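Ras-associated and pleckstrin homology domains-containing protein 1 (Homo sapiens, PDB 4GN1) mediates localized membrane signals, is implicated in regulating lamellipodial dynamics and brings the Ena/VASP proteins EVL and VASP to the leading edge of the cell. Local coordinates at residues H182-Y187 / I237-K242. Sequence-based numbering, arbitrary orientation.
Sequences HVNVYY and IAKYGK
Lys239, in the last turn of helix 225-240, reaches across to Val183, just before strand 184-188, and Asn184, its first residue. The lysine CG lies anti to the backbone N (chi1 -178°), and the chain runs on extended until a turn at chi4 (80°) swings the ammonium group aside. Lys239 NZ makes only a weak hydrogen bond to Val183 O, at 3.1 Å, while the CD and CE methylenes lie against the same oxygen. A firmer hold comes from the carbonyl of Leu180, just ahead of the strand, so the ammonium gathers backbone oxygens from the run leading into it.

Asn184 and Tyr240 illustrate how water can join side chains that do not bond directly. The OD1 of Asn184 stands 3.6 Å from Tyr240 OH, and one water spans the gap: it donates to Asn184 OD1 and accepts a hydrogen bond from Tyr240 OH, 2.6 Å from its oxygen. A second water gives a hydrogen to Asn184 OD1 and accepts one from Lys239 NZ at 2.7 Å, placing two donors on one amide oxygen. A third receives the Val185 backbone N-H at 2.7 Å from N and makes a longer bond to Tyr240 OH.

CG of Lys239 packs over the centre of one face of the Tyr240 ring, 3.9 Å above its plane; His65 meets the ring steeply inclined. On the other branch of the Asn184 amide, ND2 binds a malonate ion, probably from the crystallisation liquor, which also bonds Tyr186 OH. Beyond Tyr240 the helix stops, with Gly241 at positive phi. The pairing, part direct and part hydrated, joins a strand of the PH-domain beta-sandwich to the end of helix 225-240, the C-terminal helix of the PH domain, which characteristically caps this fold.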
ATOM      1  N   HIS A 182       8.358   0.219 -10.190  1.00 27.38           N
ATOM      2  CA  HIS A 182       8.816   1.514  -9.671  1.00 26.66           C
ATOM      3  C   HIS A 182       7.674   2.419  -9.301  1.00 25.97           C
ATOM      4  O   HIS A 182       7.773   3.642  -9.461  1.00 26.91           O
ATOM      5  CB  HIS A 182       9.786   2.211 -10.657  1.00 26.96           C
ATOM      6  CG  HIS A 182      10.932   1.321 -11.114  1.00 27.76           C
ATOM      7  ND1 HIS A 182      11.948   0.939 -10.286  1.00 26.63           N
ATOM      8  CD2 HIS A 182      11.183   0.718 -12.346  1.00 29.27           C
ATOM      9  CE1 HIS A 182      12.792   0.146 -10.958  1.00 28.08           C
ATOM     10  NE2 HIS A 182      12.326   0.009 -12.220  1.00 29.93           N
ATOM     11  N   VAL A 183       6.572   1.829  -8.838  1.00 24.64           N
ATOM     12  CA  VAL A 183       5.512   2.600  -8.202  1.00 24.41           C
ATOM     13  C   VAL A 183       5.156   2.020  -6.829  1.00 23.41           C
ATOM     14  O   VAL A 183       5.059   0.795  -6.646  1.00 23.02           O
ATOM     15  CB  VAL A 183       4.219   2.735  -9.063  1.00 26.21           C
ATOM     16  CG1 VAL A 183       4.517   3.369 -10.422  1.00 27.39           C
ATOM     17  CG2 VAL A 183       3.488   1.402  -9.214  1.00 25.87           C
ATOM     18  N   ASN A 184       4.983   2.919  -5.873  1.00 21.74           N
ATOM     19  CA  ASN A 184       4.405   2.587  -4.601  1.00 21.01           C
ATOM     20  C   ASN A 184       2.902   2.814  -4.693  1.00 21.08           C
ATOM     21  O   ASN A 184       2.427   3.465  -5.622  1.00 22.24           O
ATOM     22  CB  ASN A 184       5.023   3.464  -3.513  1.00 20.58           C
ATOM     23  CG  ASN A 184       6.482   3.159  -3.283  1.00 20.53           C
ATOM     24  OD1 ASN A 184       6.943   2.040  -3.537  1.00 22.04           O
ATOM     25  ND2 ASN A 184       7.222   4.140  -2.785  1.00 19.68           N
ATOM     26  N   VAL A 185       2.158   2.270  -3.742  1.00 19.96           N
ATOM     27  CA  VAL A 185       0.729   2.420  -3.725  1.00 20.02           C
ATOM     28  C   VAL A 185       0.386   3.129  -2.426  1.00 19.02           C
ATOM     29  O   VAL A 185       1.004   2.875  -1.401  1.00 18.02           O
ATOM     30  CB  VAL A 185      -0.029   1.062  -3.951  1.00 20.35           C
ATOM     31  CG1 VAL A 185       0.300   0.000  -2.905  1.00 19.56           C
ATOM     32  CG2 VAL A 185      -1.525   1.287  -3.975  1.00 20.81           C
ATOM     33  N   TYR A 186      -0.574   4.040  -2.489  1.00 19.36           N
ATOM     34  CA  TYR A 186      -0.919   4.898  -1.351  1.00 19.11           C
ATOM     35  C   TYR A 186      -2.422   4.870  -1.202  1.00 19.80           C
ATOM     36  O   TYR A 186      -3.125   4.474  -2.136  1.00 19.84           O
ATOM     37  CB  TYR A 186      -0.474   6.342  -1.620  1.00 19.32           C
ATOM     38  CG  TYR A 186       0.981   6.474  -2.042  1.00 19.41           C
ATOM     39  CD1 TYR A 186       1.408   6.009  -3.284  1.00 19.35           C
ATOM     40  CD2 TYR A 186       1.935   7.062  -1.193  1.00 18.82           C
ATOM     41  CE1 TYR A 186       2.721   6.107  -3.663  1.00 19.56           C
ATOM     42  CE2 TYR A 186       3.268   7.160  -1.569  1.00 18.49           C
ATOM     43  CZ  TYR A 186       3.650   6.683  -2.812  1.00 19.55           C
ATOM     44  OH  TYR A 186       4.968   6.773  -3.241  1.00 19.84           O
ATOM     45  N   TYR A 187      -2.909   5.286  -0.035  1.00 20.75           N
ATOM     46  CA  TYR A 187      -4.313   5.668   0.147  1.00 22.74           C
ATOM     47  C   TYR A 187      -4.445   7.169   0.031  1.00 24.11           C
ATOM     48  O   TYR A 187      -3.659   7.910   0.621  1.00 24.05           O
ATOM     49  CB  TYR A 187      -4.819   5.276   1.522  1.00 23.68           C
ATOM     50  CG  TYR A 187      -4.804   3.797   1.811  1.00 25.67           C
ATOM     51  CD1 TYR A 187      -5.763   2.941   1.254  1.00 26.60           C
ATOM     52  CD2 TYR A 187      -3.842   3.244   2.671  1.00 26.19           C
ATOM     53  CE1 TYR A 187      -5.759   1.587   1.537  1.00 27.37           C
ATOM     54  CE2 TYR A 187      -3.835   1.879   2.960  1.00 26.03           C
ATOM     55  CZ  TYR A 187      -4.790   1.062   2.383  1.00 26.89           C
ATOM     56  OH  TYR A 187      -4.782  -0.290   2.654  1.00 28.33           O
ATOM     57  N   ILE A 237       1.055  -7.597  -3.144  1.00 25.58           N
ATOM     58  CA  ILE A 237       1.597  -8.931  -3.442  1.00 26.56           C
ATOM     59  C   ILE A 237       2.428  -8.915  -4.719  1.00 26.95           C
ATOM     60  O   ILE A 237       3.592  -9.293  -4.715  1.00 26.74           O
ATOM     61  CB  ILE A 237       0.492  -9.990  -3.548  1.00 27.33           C
ATOM     62  CG1 ILE A 237      -0.193 -10.114  -2.189  1.00 27.08           C
ATOM     63  CG2 ILE A 237       1.082 -11.316  -4.033  1.00 28.09           C
ATOM     64  CD1 ILE A 237      -1.452 -10.951  -2.197  1.00 28.57           C
ATOM     65  N   ALA A 238       1.817  -8.433  -5.791  1.00 27.53           N
ATOM     66  CA  ALA A 238       2.451  -8.361  -7.106  1.00 28.00           C
ATOM     67  C   ALA A 238       3.694  -7.456  -7.136  1.00 27.08           C
ATOM     68  O   ALA A 238       4.580  -7.658  -7.967  1.00 27.33           O
ATOM     69  CB  ALA A 238       1.434  -7.870  -8.120  1.00 28.96           C
ATOM     70  N   LYS A 239       3.748  -6.454  -6.246  1.00 25.30           N
ATOM     71  CA  LYS A 239       4.957  -5.628  -6.122  1.00 23.80           C
ATOM     72  C   LYS A 239       6.057  -6.285  -5.285  1.00 23.11           C
ATOM     73  O   LYS A 239       7.213  -6.373  -5.727  1.00 23.68           O
ATOM     74  CB  LYS A 239       4.662  -4.242  -5.545  1.00 22.41           C
ATOM     75  CG  LYS A 239       5.922  -3.384  -5.468  1.00 21.40           C
ATOM     76  CD  LYS A 239       5.617  -1.928  -5.252  1.00 20.44           C
ATOM     77  CE  LYS A 239       6.892  -1.149  -5.014  1.00 19.92           C
ATOM     78  NZ  LYS A 239       7.651  -0.822  -6.249  1.00 19.52           N
ATOM     79  N   TYR A 240       5.688  -6.705  -4.075  1.00 21.53           N
ATOM     80  CA  TYR A 240       6.640  -7.141  -3.077  1.00 19.95           C
ATOM     81  C   TYR A 240       6.826  -8.642  -2.985  1.00 21.01           C
ATOM     82  O   TYR A 240       7.848  -9.101  -2.484  1.00 20.73           O
ATOM     83  CB  TYR A 240       6.259  -6.575  -1.721  1.00 17.84           C
ATOM     84  CG  TYR A 240       6.321  -5.058  -1.672  1.00 16.45           C
ATOM     85  CD1 TYR A 240       7.550  -4.380  -1.704  1.00 15.97           C
ATOM     86  CD2 TYR A 240       5.149  -4.299  -1.588  1.00 15.80           C
ATOM     87  CE1 TYR A 240       7.608  -2.994  -1.664  1.00 15.17           C
ATOM     88  CE2 TYR A 240       5.182  -2.925  -1.567  1.00 15.34           C
ATOM     89  CZ  TYR A 240       6.415  -2.276  -1.600  1.00 15.28           C
ATOM     90  OH  TYR A 240       6.447  -0.924  -1.566  1.00 14.73           O
ATOM     91  N   GLY A 241       5.828  -9.407  -3.430  1.00 22.43           N
ATOM     92  CA  GLY A 241       5.878 -10.880  -3.377  1.00 23.89           C
ATOM     93  C   GLY A 241       6.262 -11.491  -2.045  1.00 23.88           C
ATOM     94  O   GLY A 241       5.922 -10.962  -1.009  1.00 23.38           O
ATOM     95  N   LYS A 242       6.990 -12.606  -2.081  1.00 26.15           N
ATOM     96  CA  LYS A 242       7.295 -13.440  -0.891  1.00 26.99           C
ATOM     97  C   LYS A 242       7.841 -12.627   0.276  1.00 26.06           C
ATOM     98  O   LYS A 242       7.639 -12.970   1.449  1.00 26.09           O
ATOM     99  CB  LYS A 242       8.272 -14.577  -1.275  1.00 29.22           C
ATOM    100  CG  LYS A 242       8.962 -15.282  -0.104  1.00 29.84           C
ATOM    101  CD  LYS A 242       9.533 -16.638  -0.492  1.00 32.11           C
ATOM    102  CE  LYS A 242      10.169 -17.326   0.713  1.00 33.10           C
ATOM    103  NZ  LYS A 242      11.054 -18.478   0.349  1.00 34.28           N
TER
HETATM  104  O   HOH W   1       8.550   0.448  -2.134  1.00 18.66           O
HETATM  105  O   HOH W   2       8.386   1.708  -5.898  1.00 22.20           O
HETATM  106  O   HOH W   3       3.661   0.674  -2.097  1.00 33.76           O